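DegV family protein (Thermus thermophilus, PDB 2DT8) binds fatty acids such as palmitic acid and also carries a zinc ion. Local coordinates at residues Ser62-Pro66 against Glu67-Arg71; Gly94-Gln97 against Ser98-Ala102; Gln104-Pro107 against Gly108-Thr111; Leu5-Asp8 against Ser9-Leu13. One frame throughout, in Å; residues are numbered along the deposited sequence.

All four contacts belong to the alpha/beta part built round the mixed sheet that includes strands 3-8, 82-87 and 110-114. Contacts 1 and 2, centres 8 Å apart, set the start of helix 66-76 against helix 95-103, with Ser98 OG hydrogen-bonded to Pro64 O at 2.7 Å. Contacts 1 and 3 lie 15 Å apart between centres but share the zinc ion, their ligand atoms Glu67 OE2 and Glu105 OE2 being 3.2 Å apart. Contact 4 is the buried end of strand 3-8; it meets contact 2 where Asp8 OD2 packs on Thr95 CG2 at 3.7 Å. Contacts 1, 2 and 4 gather near the palmitic acid, the side chain of Thr10 lying about 5 Å from it.

Contact 1 (Ser62-Pro66 against Glu67-Arg71); sequences SQPSP and EDFAR. With ZN (zinc ion), chain B; PLM (palmitic acid), chain C.
Ser65 turns its OG between its backbone N and its carbonyl carbon (chi1 69°), and Asp68 swings CG opposite its own carbonyl carbon, beside the backbone N (chi1 -74°); these two rotations set each side chain against the other's main chain. The result is a capping box at the start of helix 66-76, with Ser65 as N-cap. One way across, Asp68 N donates to Ser65 OG at 3.1 Å. The other way, Ser65 N donates to Asp68 OD2 at 2.9 Å, in a nearly straight bond (173°) that meets the oxygen from above the carboxylate plane. A water ties the two side chains together as well, donating to Asp68 OD1 at 2.9 Å while hydrogen-bonded to Ser65 OG. The helix start would be expected to favour the negative charge of Asp68, and Arg71 NH2 reaches OD1 in a long salt bridge, with OD1 at the edge of the guanidinium. With an alanine here, Ser65 N would probably lose its acceptor and Arg71 its carboxylate mate, leaving the chain ahead of the helix freer to shift. Next to the box, Pro64 CB lies 3.8 Å from Phe69 CE2, and the Phe69 ring goes on to meet that of His87. Phe69 N bonds only weakly to Ser65 O; the next helical bond, Ala70 N to Pro66 O, is 2.8 Å. At the exposed end, Glu67 bends at its second torsion and gives one oxygen to the metal, OE2 standing 1.9 Å from the zinc ion while Glu67 OE1 stays 3.3 Å from it.

Contact 2 (Gly94-Gln97 against Ser98-Ala102); sequences GTVQ and SAELA
Val96 and Glu100, one turn apart, carry the closest side-chain meeting here: Val96 CG1 lies 3.7 Å from Glu100 CD, so the methyl comes closest to the carboxylate end. Val96 CG1 stands opposite its backbone N (chi1 162°), which turns it along the helix toward Glu100, whose extended chain passes over the Val96 carbonyl with CG 3.2 Å from Val96 O. Leu101 does something similar one residue on, its CG covering Gln97 O at 3.4 Å. Under these side chains run the regular i to i+4 backbone bonds of the helix, among them Glu100 N to Val96 O at 2.8 Å, Ala99 N to Thr95 O at 2.9 Å and Leu101 N to Gln97 O at 3.0 Å. At the N-terminal end, where Gly94 is the N-cap, Gly94 O accepts from Ser98 N at 3.0 Å and from a water, which donates to Ser98 OG too; that hydroxyl is also hydrogen-bonded to Pro64 O. Further out, Thr95 OG1 is hydrogen-bonded to Ser93 OG, and Gly94 touches the palmitic acid. Ala99 and Ala102 offer small surfaces to Tyr73 of helix 66-76, while Val96 and Ala99 pack on His87, and Ala99 and Glu100 on Val112. Helix 95-103 thus lies against both strands it connects, as the helix of a beta-alpha-beta crossover does between parallel strands 82-87 and 110-114.

Contact 3 (Gln104-Pro107 against Gly108-Thr111); sequences QEFP and GRVT. With ZN (zinc ion), chain B.
Phe106 O accepts from Arg109 N at 2.9 Å and closes a type II beta turn, with Pro107 and Gly108 at its corners. The turn brings the chain from the end of helix 95-103 into strand 110-114. Gly108 has a positive phi of 87°, and a CB there would clash with Pro107 O, so the turn is well served by a residue lacking one. Phe106 and Arg109, at the two ends of the turn, meet obliquely: Arg109 NH2 comes to the edge of the ring, in its plane, 3.8 Å from Phe106 CD1, and the guanidinium is turned 65° from the ring, so this is an edge approach and not a stack over the ring face. The bend at the third torsion of Arg109 (chi3 -68°) folds the guanidinium back over the turn, where two waters hold it. One accepts from Arg109 NE at 3.0 Å and donates to Pro107 O; another donates to Glu105 O and takes a weak bond from NH2. Phe106 CB also packs on Val110 CG2 at 3.9 Å, and the ring touches Tyr73 and Arg74 of helix 66-76. Just ahead of the turn, Glu105 extends the other way to the metal site it shares with Glu67, where a water is bound to the same zinc ion: Glu105 OE2 is 2.0 Å from the zinc, and Glu105 OE1 3.3 Å.

Contact 4 (Leu5-Asp8 against Ser9-Leu13); sequences LVTD and STSDL
Asp8 O is gripped twice by one residue: Ser11 OG donates to it at 2.8 Å, nearly along the carbonyl direction, and Ser11 N at 3.1 Å from above the carbonyl plane. The side chain of Asp8 adds an Asx turn, since its OD1 accepts from Thr10 N at 2.8 Å through the anti lone pair. Together these bonds bend the end of strand 3-8 into the short 3-10 segment 9-11. Asp8 CG sits between the backbone N and the carbonyl carbon (chi1 62°), a rotation that folds the carboxylate back over the residues that follow. Thr10 takes the matching position (chi1 71°), which brings its hydroxyl to the same oxygen: Thr10 OG1 donates to Asp8 OD1 in a very short bond of 2.5 Å. The other oxygen, OD2, is held by His87 ND1 and Ile88 N, so the buried carboxylate is bonded through both oxygens, which should hold its rotation. Replacing it with an alanine is likely to leave Thr10 N, the Thr10 hydroxyl, His87 ND1 and Ile88 N without their acceptor and the Thr10 side chain free to turn. Thr10 also packs on Leu28 and Ile88, near the palmitic acid, while Ser9 OG is tied to Asp39 and to Leu28 N, and Thr7 OG1 to Leu86 O. Inside the bend, the Thr7 methyl closes on the hydroxyl that grips the carbonyl: Thr7 CG2 to Ser11 OG is 3.3 Å.

Contact 1 (Ser62-Pro66 against Glu67-Arg71)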
loop_
_atom_site.group_PDB
_atom_site.type_symbol
_atom_site.label_atom_id
_atom_site.label_comp_id
_atom_site.label_asym_id
_atom_site.label_seq_id
_atom_site.Cartn_x
_atom_site.Cartn_y
_atom_site.Cartn_z
ATOM N N SER A 62 9.750 -8.707 7.676
ATOM C CA SER A 62 9.440 -10.109 7.458
ATOM C C SER A 62 7.950 -10.301 7.161
ATOM O O SER A 62 7.086 -9.676 7.760
ATOM C CB SER A 62 9.773 -10.930 8.704
ATOM O OG SER A 62 11.165 -10.903 8.972
ATOM N N GLN A 63 7.717 -11.247 6.236
ATOM C CA GLN A 63 6.342 -11.468 5.831
ATOM C C GLN A 63 5.806 -12.494 6.842
ATOM O O GLN A 63 6.562 -13.105 7.585
ATOM C CB GLN A 63 6.295 -12.122 4.422
ATOM C CG GLN A 63 6.741 -13.591 4.395
ATOM C CD GLN A 63 8.223 -13.744 4.185
ATOM O OE1 GLN A 63 9.015 -12.926 4.645
ATOM N NE2 GLN A 63 8.614 -14.808 3.487
ATOM N N PRO A 64 4.467 -12.625 6.823
ATOM C CA PRO A 64 3.870 -13.564 7.754
ATOM C C PRO A 64 4.129 -15.045 7.353
ATOM O O PRO A 64 4.424 -15.275 6.175
ATOM C CB PRO A 64 2.301 -13.363 7.679
ATOM C CG PRO A 64 2.197 -12.029 6.978
ATOM C CD PRO A 64 3.385 -12.010 6.040
ATOM N N SER A 65 4.049 -15.995 8.277
ATOM C CA SER A 65 4.311 -17.395 7.957
ATOM C C SER A 65 3.017 -18.027 7.460
ATOM O O SER A 65 1.932 -17.450 7.600
ATOM C CB SER A 65 4.726 -18.147 9.216
ATOM O OG SER A 65 3.621 -18.271 10.105
ATOM N N PRO A 66 3.110 -19.232 6.876
ATOM C CA PRO A 66 1.886 -19.873 6.405
ATOM C C PRO A 66 0.911 -20.116 7.566
ATOM O O PRO A 66 -0.296 -19.968 7.402
ATOM C CB PRO A 66 2.394 -21.174 5.798
ATOM C CG PRO A 66 3.718 -20.771 5.226
ATOM C CD PRO A 66 4.305 -19.898 6.323
ATOM N N GLU A 67 1.418 -20.493 8.741
ATOM C CA GLU A 67 0.509 -20.731 9.857
ATOM C C GLU A 67 -0.110 -19.438 10.397
ATOM O O GLU A 67 -1.205 -19.479 10.950
ATOM C CB GLU A 67 1.199 -21.526 10.976
ATOM C CG GLU A 67 1.508 -22.996 10.627
ATOM C CD GLU A 67 0.298 -23.808 10.168
ATOM O OE1 GLU A 67 -0.850 -23.530 10.599
ATOM O OE2 GLU A 67 0.516 -24.748 9.369
ATOM N N ASP A 68 0.572 -18.299 10.238
ATOM C CA ASP A 68 -0.008 -17.026 10.675
ATOM C C ASP A 68 -1.307 -16.848 9.880
ATOM O O ASP A 68 -2.339 -16.461 10.424
ATOM C CB ASP A 68 0.922 -15.842 10.376
ATOM C CG ASP A 68 2.121 -15.768 11.313
ATOM O OD1 ASP A 68 2.045 -16.295 12.444
ATOM O OD2 ASP A 68 3.134 -15.151 10.921
ATOM N N PHE A 69 -1.242 -17.142 8.585
ATOM C CA PHE A 69 -2.419 -17.033 7.734
ATOM C C PHE A 69 -3.435 -18.134 8.016
ATOM O O PHE A 69 -4.634 -17.871 8.086
ATOM C CB PHE A 69 -2.012 -17.091 6.259
ATOM C CG PHE A 69 -1.652 -15.760 5.675
ATOM C CD1 PHE A 69 -2.636 -14.798 5.467
ATOM C CD2 PHE A 69 -0.338 -15.461 5.346
ATOM C CE1 PHE A 69 -2.317 -13.556 4.932
ATOM C CE2 PHE A 69 -0.000 -14.220 4.809
ATOM C CZ PHE A 69 -0.996 -13.263 4.605
ATOM N N ALA A 70 -2.965 -19.370 8.165
ATOM C CA ALA A 70 -3.887 -20.480 8.396
ATOM C C ALA A 70 -4.760 -20.281 9.627
ATOM O O ALA A 70 -5.942 -20.620 9.614
ATOM C CB ALA A 70 -3.117 -21.790 8.501
ATOM N N ARG A 71 -4.173 -19.771 10.765
ATOM C CA ARG A 71 -4.975 -19.491 11.956
ATOM C C ARG A 71 -6.089 -18.503 11.634
ATOM O O ARG A 71 -7.227 -18.675 12.079
ATOM C CB ARG A 71 -4.104 -18.923 13.075
ATOM C CG ARG A 71 -4.881 -18.552 14.341
ATOM C CD ARG A 71 -3.992 -17.970 15.448
ATOM N NE ARG A 71 -2.638 -17.649 14.997
ATOM C CZ ARG A 71 -1.721 -18.561 14.687
ATOM N NH1 ARG A 71 -1.948 -19.843 14.948
ATOM N NH2 ARG A 71 -0.580 -18.197 14.114
HETATM ZN ZN ZN B . -0.631 -25.992 8.436
HETATM C C1 PLM C . 8.305 -8.104 3.637
HETATM O O1 PLM C . 7.874 -9.140 2.914
HETATM O O2 PLM C . 9.246 -8.250 4.388
HETATM C C2 PLM C . 7.621 -6.759 3.509
HETATM C C3 PLM C . 8.209 -6.013 2.307
HETATM C C4 PLM C . 7.572 -4.627 2.181
HETATM C C5 PLM C . 8.145 -3.925 0.951
HETATM C C6 PLM C . 7.459 -2.577 0.742
HETATM C C7 PLM C . 8.081 -1.892 -0.459
HETATM C C8 PLM C . 7.290 -0.655 -0.814
HETATM C C9 PLM C . 7.733 -0.193 -2.200
HETATM C CA PLM C . 7.460 1.290 -2.357
HETATM C CB PLM C . 6.021 1.456 -2.810
HETATM C CC PLM C . 5.214 2.063 -1.677
HETATM C CD PLM C . 4.546 3.331 -2.174
HETATM C CE PLM C . 3.887 4.038 -0.992
HETATM C CF PLM C . 3.299 5.380 -1.453
HETATM C CG PLM C . 1.969 5.141 -2.168
HETATM O O HOH W 1 4.243 -18.198 12.567
HETATM O O HOH W 2 0.944 -26.950 7.297
#

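Contact 2 (Gly94-Gln97 against Ser98-Ala102)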
loop_
_atom_site.group_PDB
_atom_site.type_symbol
_atom_site.label_atom_id
_atom_site.label_comp_id
_atom_site.label_asym_id
_atom_site.label_seq_id
_atom_site.Cartn_x
_atom_site.Cartn_y
_atom_site.Cartn_z
ATOM N N GLY A 94 6.989 -11.709 0.144
ATOM C CA GLY A 94 6.605 -13.110 0.091
ATOM C C GLY A 94 5.251 -13.351 0.741
ATOM O O GLY A 94 4.829 -14.493 0.884
ATOM N N THR A 95 4.561 -12.282 1.130
ATOM C CA THR A 95 3.258 -12.409 1.770
ATOM C C THR A 95 2.253 -13.230 0.954
ATOM O O THR A 95 1.620 -14.141 1.492
ATOM C CB THR A 95 2.675 -11.008 2.080
ATOM O OG1 THR A 95 3.559 -10.328 2.983
ATOM C CG2 THR A 95 1.292 -11.113 2.724
ATOM N N VAL A 96 2.106 -12.911 -0.332
ATOM C CA VAL A 96 1.174 -13.654 -1.186
ATOM C C VAL A 96 1.506 -15.147 -1.161
ATOM O O VAL A 96 0.613 -15.991 -1.052
ATOM C CB VAL A 96 1.208 -13.139 -2.638
ATOM C CG1 VAL A 96 0.587 -14.184 -3.586
ATOM C CG2 VAL A 96 0.421 -11.831 -2.728
ATOM N N GLN A 97 2.750 -15.510 -1.359
ATOM C CA GLN A 97 3.189 -16.899 -1.282
ATOM C C GLN A 97 2.760 -17.546 0.039
ATOM O O GLN A 97 2.348 -18.705 0.057
ATOM C CB GLN A 97 4.705 -16.963 -1.449
ATOM C CG GLN A 97 5.322 -18.314 -1.153
ATOM C CD GLN A 97 6.779 -18.372 -1.580
ATOM O OE1 GLN A 97 7.538 -19.215 -1.111
ATOM N NE2 GLN A 97 7.170 -17.477 -2.487
ATOM N N SER A 98 2.984 -16.898 1.221
ATOM C CA SER A 98 2.569 -17.501 2.480
ATOM C C SER A 98 1.054 -17.712 2.522
ATOM O O SER A 98 0.560 -18.742 3.013
ATOM C CB SER A 98 2.976 -16.623 3.668
ATOM O OG SER A 98 4.358 -16.772 3.926
ATOM N N ALA A 99 0.316 -16.725 2.015
ATOM C CA ALA A 99 -1.140 -16.811 1.994
ATOM C C ALA A 99 -1.577 -17.989 1.116
ATOM O O ALA A 99 -2.477 -18.738 1.492
ATOM C CB ALA A 99 -1.737 -15.501 1.467
ATOM N N GLU A 100 -0.940 -18.150 -0.043
ATOM C CA GLU A 100 -1.294 -19.251 -0.938
ATOM C C GLU A 100 -0.996 -20.600 -0.293
ATOM O O GLU A 100 -1.782 -21.542 -0.429
ATOM C CB GLU A 100 -0.565 -19.114 -2.267
ATOM C CG GLU A 100 -1.011 -17.874 -3.015
ATOM C CD GLU A 100 -0.301 -17.684 -4.326
ATOM O OE1 GLU A 100 0.879 -18.070 -4.423
ATOM O OE2 GLU A 100 -0.923 -17.130 -5.255
ATOM N N LEU A 101 0.115 -20.705 0.428
ATOM C CA LEU A 101 0.410 -21.970 1.102
ATOM C C LEU A 101 -0.661 -22.273 2.163
ATOM O O LEU A 101 -1.104 -23.420 2.306
ATOM C CB LEU A 101 1.798 -21.917 1.743
ATOM C CG LEU A 101 2.962 -21.978 0.747
ATOM C CD1 LEU A 101 4.279 -21.630 1.431
ATOM C CD2 LEU A 101 3.023 -23.376 0.149
ATOM N N ALA A 102 -1.086 -21.257 2.911
ATOM C CA ALA A 102 -2.120 -21.458 3.913
ATOM C C ALA A 102 -3.449 -21.775 3.240
ATOM O O ALA A 102 -4.234 -22.569 3.745
ATOM C CB ALA A 102 -2.275 -20.204 4.782
HETATM O O HOH W 3 6.658 -16.426 1.832
#

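Contact 3 (Gln104-Pro107 against Gly108-Thr111)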
loop_
_atom_site.group_PDB
_atom_site.type_symbol
_atom_site.label_atom_id
_atom_site.label_comp_id
_atom_site.label_asym_id
_atom_site.label_seq_id
_atom_site.Cartn_x
_atom_site.Cartn_y
_atom_site.Cartn_z
ATOM N N GLN A 104 -4.039 -23.538 0.744
ATOM C CA GLN A 104 -4.080 -24.960 0.370
ATOM C C GLN A 104 -4.697 -25.819 1.473
ATOM O O GLN A 104 -5.148 -26.946 1.222
ATOM C CB GLN A 104 -2.670 -25.476 0.045
ATOM C CG GLN A 104 -2.094 -24.917 -1.248
ATOM C CD GLN A 104 -0.620 -25.243 -1.438
ATOM O OE1 GLN A 104 0.065 -24.607 -2.239
ATOM N NE2 GLN A 104 -0.129 -26.239 -0.710
ATOM N N GLU A 105 -4.719 -25.294 2.699
ATOM C CA GLU A 105 -5.298 -26.030 3.823
ATOM C C GLU A 105 -6.825 -25.999 3.836
ATOM O O GLU A 105 -7.462 -26.763 4.559
ATOM C CB GLU A 105 -4.794 -25.468 5.165
ATOM C CG GLU A 105 -3.287 -25.523 5.344
ATOM C CD GLU A 105 -2.844 -25.267 6.771
ATOM O OE1 GLU A 105 -3.702 -25.246 7.676
ATOM O OE2 GLU A 105 -1.617 -25.101 6.979
ATOM N N PHE A 106 -7.398 -25.110 3.029
ATOM C CA PHE A 106 -8.847 -24.927 2.951
ATOM C C PHE A 106 -9.183 -24.887 1.461
ATOM O O PHE A 106 -9.698 -23.884 0.949
ATOM C CB PHE A 106 -9.212 -23.589 3.613
ATOM C CG PHE A 106 -8.539 -23.377 4.955
ATOM C CD1 PHE A 106 -9.132 -23.833 6.125
ATOM C CD2 PHE A 106 -7.307 -22.730 5.033
ATOM C CE1 PHE A 106 -8.497 -23.679 7.363
ATOM C CE2 PHE A 106 -6.658 -22.569 6.267
ATOM C CZ PHE A 106 -7.260 -23.036 7.434
ATOM N N PRO A 107 -8.910 -25.992 0.745
ATOM C CA PRO A 107 -9.174 -26.050 -0.693
ATOM C C PRO A 107 -10.605 -25.667 -1.078
ATOM O O PRO A 107 -11.578 -26.214 -0.576
ATOM C CB PRO A 107 -8.856 -27.505 -1.058
ATOM C CG PRO A 107 -9.118 -28.260 0.218
ATOM C CD PRO A 107 -8.596 -27.324 1.291
ATOM N N GLY A 108 -10.658 -24.732 -2.043
ATOM C CA GLY A 108 -11.965 -24.249 -2.441
ATOM C C GLY A 108 -12.572 -23.081 -1.661
ATOM O O GLY A 108 -13.489 -22.407 -2.114
ATOM N N ARG A 109 -12.024 -22.920 -0.444
ATOM C CA ARG A 109 -12.492 -21.810 0.363
ATOM C C ARG A 109 -11.759 -20.527 0.563
ATOM O O ARG A 109 -12.189 -19.690 1.347
ATOM C CB ARG A 109 -12.740 -22.564 1.626
ATOM C CG ARG A 109 -13.899 -23.572 1.586
ATOM C CD ARG A 109 -14.351 -23.944 2.986
ATOM N NE ARG A 109 -13.340 -24.713 3.698
ATOM C CZ ARG A 109 -13.332 -24.898 5.016
ATOM N NH1 ARG A 109 -14.235 -24.300 5.783
ATOM N NH2 ARG A 109 -12.412 -25.681 5.564
ATOM N N VAL A 110 -10.639 -20.395 -0.172
ATOM C CA VAL A 110 -9.865 -19.181 -0.003
ATOM C C VAL A 110 -9.349 -18.725 -1.341
ATOM O O VAL A 110 -8.759 -19.503 -2.099
ATOM C CB VAL A 110 -8.671 -19.424 0.941
ATOM C CG1 VAL A 110 -7.838 -18.129 1.057
ATOM C CG2 VAL A 110 -9.148 -19.869 2.307
ATOM N N THR A 111 -9.567 -17.450 -1.642
ATOM C CA THR A 111 -9.060 -16.874 -2.878
ATOM C C THR A 111 -8.043 -15.818 -2.500
ATOM O O THR A 111 -8.372 -14.838 -1.828
ATOM C CB THR A 111 -10.175 -16.219 -3.706
ATOM O OG1 THR A 111 -11.163 -17.204 -4.039
ATOM C CG2 THR A 111 -9.604 -15.622 -4.993
HETATM ZN ZN ZN B . -0.631 -25.992 8.436
HETATM O O HOH W 4 -9.906 -27.416 5.424
HETATM O O HOH W 5 -8.288 -22.415 -1.261
HETATM O O HOH W 6 -11.747 -26.737 2.141
HETATM O O HOH W 2 0.944 -26.950 7.297
#

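Contact 4 (Leu5-Asp8 against Ser9-Leu13)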
loop_
_atom_site.group_PDB
_atom_site.type_symbol
_atom_site.label_atom_id
_atom_site.label_comp_id
_atom_site.label_asym_id
_atom_site.label_seq_id
_atom_site.Cartn_x
_atom_site.Cartn_y
_atom_site.Cartn_z
ATOM N N LEU A 5 -13.256 -10.864 4.349
ATOM C CA LEU A 5 -12.043 -10.263 3.813
ATOM C C LEU A 5 -10.895 -10.326 4.799
ATOM O O LEU A 5 -11.054 -10.018 5.978
ATOM C CB LEU A 5 -12.267 -8.794 3.480
ATOM C CG LEU A 5 -12.960 -8.478 2.170
ATOM C CD1 LEU A 5 -13.494 -7.058 2.225
ATOM C CD2 LEU A 5 -11.969 -8.655 1.030
ATOM N N VAL A 6 -9.739 -10.711 4.283
ATOM C CA VAL A 6 -8.496 -10.786 5.035
ATOM C C VAL A 6 -7.444 -10.020 4.236
ATOM O O VAL A 6 -7.439 -10.047 3.005
ATOM C CB VAL A 6 -7.999 -12.249 5.195
ATOM C CG1 VAL A 6 -6.583 -12.266 5.805
ATOM C CG2 VAL A 6 -8.964 -13.033 6.071
ATOM N N THR A 7 -6.598 -9.279 4.933
ATOM C CA THR A 7 -5.512 -8.581 4.273
ATOM C C THR A 7 -4.314 -8.620 5.221
ATOM O O THR A 7 -4.377 -9.283 6.262
ATOM C CB THR A 7 -5.906 -7.113 3.901
ATOM O OG1 THR A 7 -4.874 -6.532 3.089
ATOM C CG2 THR A 7 -6.115 -6.260 5.153
ATOM N N ASP A 8 -3.220 -7.965 4.855
ATOM C CA ASP A 8 -2.050 -7.925 5.730
ATOM C C ASP A 8 -1.879 -6.493 6.234
ATOM O O ASP A 8 -2.514 -5.565 5.717
ATOM C CB ASP A 8 -0.806 -8.432 4.994
ATOM C CG ASP A 8 -0.455 -7.589 3.801
ATOM O OD1 ASP A 8 0.059 -6.475 4.012
ATOM O OD2 ASP A 8 -0.697 -8.025 2.650
ATOM N N SER A 9 -1.028 -6.307 7.240
ATOM C CA SER A 9 -0.850 -4.987 7.832
ATOM C C SER A 9 -0.326 -3.909 6.894
ATOM O O SER A 9 -0.524 -2.720 7.159
ATOM C CB SER A 9 0.048 -5.084 9.072
ATOM O OG SER A 9 1.366 -5.443 8.732
ATOM N N THR A 10 0.330 -4.296 5.804
ATOM C CA THR A 10 0.847 -3.285 4.892
ATOM C C THR A 10 -0.244 -2.592 4.083
ATOM O O THR A 10 0.051 -1.692 3.304
ATOM C CB THR A 10 1.953 -3.827 3.926
ATOM O OG1 THR A 10 1.375 -4.697 2.945
ATOM C CG2 THR A 10 3.028 -4.564 4.708
ATOM N N SER A 11 -1.500 -3.003 4.247
ATOM C CA SER A 11 -2.589 -2.328 3.538
ATOM C C SER A 11 -2.812 -0.952 4.191
ATOM O O SER A 11 -3.524 -0.108 3.659
ATOM C CB SER A 11 -3.870 -3.167 3.576
ATOM O OG SER A 11 -4.222 -3.552 4.890
ATOM N N ASP A 12 -2.195 -0.745 5.356
ATOM C CA ASP A 12 -2.229 0.543 6.060
ATOM C C ASP A 12 -3.603 1.198 6.217
ATOM O O ASP A 12 -3.749 2.420 6.068
ATOM C CB ASP A 12 -1.273 1.531 5.367
ATOM C CG ASP A 12 0.202 1.132 5.493
ATOM O OD1 ASP A 12 0.514 0.270 6.347
ATOM O OD2 ASP A 12 1.045 1.686 4.748
ATOM N N LEU A 13 -4.604 0.395 6.549
ATOM C CA LEU A 13 -5.961 0.909 6.744
ATOM C C LEU A 13 -6.149 1.442 8.155
ATOM O O LEU A 13 -5.692 0.827 9.110
ATOM C CB LEU A 13 -6.974 -0.211 6.530
ATOM C CG LEU A 13 -7.230 -0.615 5.082
ATOM C CD1 LEU A 13 -7.961 -1.942 5.035
ATOM C CD2 LEU A 13 -8.033 0.485 4.403
#